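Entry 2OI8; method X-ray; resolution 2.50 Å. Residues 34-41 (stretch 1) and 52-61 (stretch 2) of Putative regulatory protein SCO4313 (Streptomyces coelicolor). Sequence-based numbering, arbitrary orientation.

Stretch 1 (34-41) ASALSLNA
Stretch 2 52-61: ALYRYFDGRD

Contact between residues 34-41 and 52-61 of the putative regulatory protein SCO4313, a knob-in-hollow packing in which Leu-39 is the knob. Stretch 1 is loop or turn from Ala-34 through Ser-38 and enters a helix at Leu-39. Ser-35 has a positive phi (phi/psi 87/-51), Leu-37 is extended (-62/125), and Ser-38 (-139/127) occupies the N-cap position. The Ser-38 side chain (chi1 78°, p) caps the helix by accepting a weak hydrogen bond from Ala-41 N to Ser-38 OG, 3.4 Å. Stretch 2 begins as the closing part of one helix (Leu-53 -63/-33, Tyr-54 -74/-21); Tyr-56 N and Phe-57 N both bond to Leu-53 O at 3.1 Å. The chain then extends at Phe-57 (-141/112) and turns through Asp-58 (-75/71), with Gly-59 N to Phe-57 O at 2.7 Å. Gly-59 (107/157) is the N-cap of a second helix starting at Arg-60; at these angles a CB would jam against the preceding carbonyl oxygen, so the backbone itself calls for glycine.

The register is set by Leu-39 CA and Arg-60 CA, 6.5 Å apart. Leu-39, buried, points toward stretch 2 in the m,t rotamer (-73°, 172°) and has the largest area covered across the contact, 146 of the 417 Å² summed over both sides. Its hollow is built from side chains and bare backbone together. CD1 sits over one face of the Tyr-54 ring, 3.7 Å from the centroid and 17° off the normal, a CH-pi contact, with Leu-39 CD1 to Tyr-54 CZ at 3.6 Å. The same methyl presses on the turn: Leu-39 CD1 lies 3.5 Å from Phe-57 O, 3.6 Å from Gly-59 C and 3.9 Å from Arg-60 N. Leu-39 CD2 packs on Leu-53 CD1 at 3.6 Å; Phe-57 CB lies 4.4 Å from Leu-39 CD2 and almost as near CD1, a loose floor beneath both methyls. Leu-53 points toward stretch 1 with chi1 between wells (-140°); Phe-57 (chi1 -70°, m) also starts toward it, but its ring leads away.

Tyr-54 (m, chi2 71°) leaves its backbone sideways and brings its ring end nearer, walling the exposed side. Asn-40 ND2 lies near the ring plane at its edge, 4.3 Å from Tyr-54 CE1. Water 1 bridges the stretches here, accepting from Asn-40 N at 2.8 Å and hydrogen bonding to Tyr-54 OH at 2.9 Å.

Arg-60 makes the second large contribution, 86 Å² covered. Its chain runs extended through chi1 171° and chi2 -175°, then bends at chi3 131° and chi4 -80°, following the stretch 1 loop. Arg-60 CD approaches Leu-37 O to 3.2 Å, and Arg-60 NE reaches 3.8 Å from Ser-35 CA; both stretch 1 atoms lie near the guanidinium plane, at its edge. Arg-60 NH1 and Asp-61 OD1, 3.1 Å apart, form a salt bridge by charge alone, the oxygen lying well out of that plane. No direct hydrogen bond joins the stretches; the contact consists of apolar packing, the CH-pi contact and the one water bridge, besides close approaches to backbone atoms.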

# COMPACT_ATOMS: atom_id res chain seq x y z
N ALA A 34 -3.15 -10.75 9.57
CA ALA A 34 -4.35 -10.27 10.25
C ALA A 34 -5.54 -11.06 9.71
O ALA A 34 -5.46 -11.62 8.61
CB ALA A 34 -4.53 -8.78 9.99
N SER A 35 -6.63 -11.13 10.47
CA SER A 35 -7.85 -11.85 9.99
C SER A 35 -7.78 -13.34 10.32
O SER A 35 -8.73 -13.89 10.89
CB SER A 35 -8.11 -11.64 8.48
OG SER A 35 -9.41 -12.06 8.09
N ALA A 36 -6.67 -13.98 9.95
CA ALA A 36 -6.32 -15.28 10.50
C ALA A 36 -6.01 -15.12 11.98
O ALA A 36 -5.94 -16.11 12.72
CB ALA A 36 -5.14 -15.88 9.77
N LEU A 37 -5.82 -13.88 12.41
CA LEU A 37 -5.50 -13.55 13.80
C LEU A 37 -6.60 -13.97 14.79
O LEU A 37 -7.74 -13.56 14.65
CB LEU A 37 -5.21 -12.05 13.90
CG LEU A 37 -5.18 -11.33 15.25
CD1 LEU A 37 -4.09 -11.89 16.18
CD2 LEU A 37 -4.97 -9.86 15.00
N SER A 38 -6.24 -14.76 15.81
CA SER A 38 -7.25 -15.33 16.71
C SER A 38 -6.89 -15.35 18.20
O SER A 38 -5.86 -15.88 18.59
CB SER A 38 -7.61 -16.75 16.27
OG SER A 38 -6.62 -17.67 16.66
N LEU A 39 -7.78 -14.80 19.02
CA LEU A 39 -7.63 -14.78 20.47
C LEU A 39 -7.44 -16.16 21.08
O LEU A 39 -6.83 -16.29 22.15
CB LEU A 39 -8.80 -14.07 21.12
CG LEU A 39 -8.84 -12.56 20.96
CD1 LEU A 39 -10.15 -12.02 21.49
CD2 LEU A 39 -7.70 -11.93 21.72
N ASN A 40 -7.95 -17.19 20.42
CA ASN A 40 -7.80 -18.55 20.90
C ASN A 40 -6.40 -19.12 20.79
O ASN A 40 -5.98 -19.89 21.66
CB ASN A 40 -8.76 -19.48 20.19
CG ASN A 40 -10.04 -19.65 20.95
OD1 ASN A 40 -10.93 -20.36 20.49
ND2 ASN A 40 -10.15 -19.01 22.11
N ALA A 41 -5.70 -18.77 19.71
CA ALA A 41 -4.32 -19.18 19.53
C ALA A 41 -3.43 -18.47 20.55
O ALA A 41 -2.52 -19.08 21.12
CB ALA A 41 -3.87 -18.89 18.12
N ALA A 52 -10.61 -16.12 29.55
CA ALA A 52 -9.74 -15.15 30.26
C ALA A 52 -9.17 -14.08 29.33
O ALA A 52 -9.14 -12.89 29.67
CB ALA A 52 -8.62 -15.88 31.02
N LEU A 53 -8.74 -14.52 28.14
CA LEU A 53 -8.23 -13.65 27.10
C LEU A 53 -9.31 -12.68 26.64
O LEU A 53 -9.01 -11.54 26.30
CB LEU A 53 -7.72 -14.49 25.93
CG LEU A 53 -6.44 -14.10 25.17
CD1 LEU A 53 -6.32 -12.61 24.96
CD2 LEU A 53 -5.19 -14.61 25.86
N TYR A 54 -10.57 -13.13 26.64
CA TYR A 54 -11.70 -12.23 26.32
C TYR A 54 -12.03 -11.22 27.42
O TYR A 54 -12.63 -10.19 27.16
CB TYR A 54 -12.95 -13.02 25.89
CG TYR A 54 -12.82 -13.59 24.49
CD1 TYR A 54 -11.94 -14.65 24.24
CD2 TYR A 54 -13.56 -13.06 23.41
CE1 TYR A 54 -11.80 -15.17 22.97
CE2 TYR A 54 -13.43 -13.58 22.12
CZ TYR A 54 -12.54 -14.65 21.92
OH TYR A 54 -12.36 -15.19 20.67
N ARG A 55 -11.62 -11.52 28.66
CA ARG A 55 -11.71 -10.53 29.73
C ARG A 55 -10.65 -9.42 29.60
O ARG A 55 -10.67 -8.45 30.36
CB ARG A 55 -11.70 -11.22 31.14
N TYR A 56 -9.74 -9.56 28.62
CA TYR A 56 -8.83 -8.49 28.18
C TYR A 56 -9.21 -7.80 26.86
O TYR A 56 -8.95 -6.62 26.68
CB TYR A 56 -7.40 -8.99 28.04
CG TYR A 56 -6.69 -9.22 29.35
CD1 TYR A 56 -6.10 -8.17 30.03
CD2 TYR A 56 -6.59 -10.49 29.87
CE1 TYR A 56 -5.44 -8.39 31.25
CE2 TYR A 56 -5.95 -10.73 31.05
CZ TYR A 56 -5.38 -9.68 31.75
OH TYR A 56 -4.75 -9.94 32.93
N PHE A 57 -9.75 -8.56 25.92
CA PHE A 57 -10.24 -8.01 24.65
C PHE A 57 -11.51 -8.75 24.29
O PHE A 57 -11.48 -9.94 24.00
CB PHE A 57 -9.21 -8.17 23.53
CG PHE A 57 -8.01 -7.29 23.71
CD1 PHE A 57 -8.09 -5.91 23.47
CD2 PHE A 57 -6.79 -7.84 24.16
CE1 PHE A 57 -6.96 -5.07 23.65
CE2 PHE A 57 -5.65 -7.02 24.34
CZ PHE A 57 -5.75 -5.62 24.08
N ASP A 58 -12.63 -8.04 24.35
CA ASP A 58 -13.89 -8.68 24.02
C ASP A 58 -13.99 -8.85 22.50
O ASP A 58 -14.75 -8.15 21.84
CB ASP A 58 -15.07 -7.88 24.57
CG ASP A 58 -16.40 -8.56 24.29
OD1 ASP A 58 -16.37 -9.76 23.91
OD2 ASP A 58 -17.46 -7.90 24.42
N GLY A 59 -13.19 -9.77 21.94
CA GLY A 59 -13.27 -10.10 20.53
C GLY A 59 -12.13 -9.57 19.70
O GLY A 59 -11.50 -8.57 20.06
N ARG A 60 -11.91 -10.23 18.57
CA ARG A 60 -10.83 -9.92 17.66
C ARG A 60 -10.81 -8.46 17.18
O ARG A 60 -9.74 -7.91 16.93
CB ARG A 60 -10.87 -10.89 16.46
CG ARG A 60 -9.91 -10.54 15.27
CD ARG A 60 -10.13 -11.50 14.10
NE ARG A 60 -10.28 -10.84 12.79
CZ ARG A 60 -11.41 -10.28 12.37
NH1 ARG A 60 -12.47 -10.26 13.16
NH2 ARG A 60 -11.50 -9.72 11.18
N ASP A 61 -11.98 -7.85 17.02
CA ASP A 61 -12.01 -6.49 16.47
C ASP A 61 -11.51 -5.48 17.49
O ASP A 61 -10.80 -4.55 17.13
CB ASP A 61 -13.40 -6.09 15.96
CG ASP A 61 -13.78 -6.81 14.66
OD1 ASP A 61 -12.89 -7.32 13.95
OD2 ASP A 61 -15.00 -6.87 14.38
O HOH W 1 -10.45 -16.82 19.14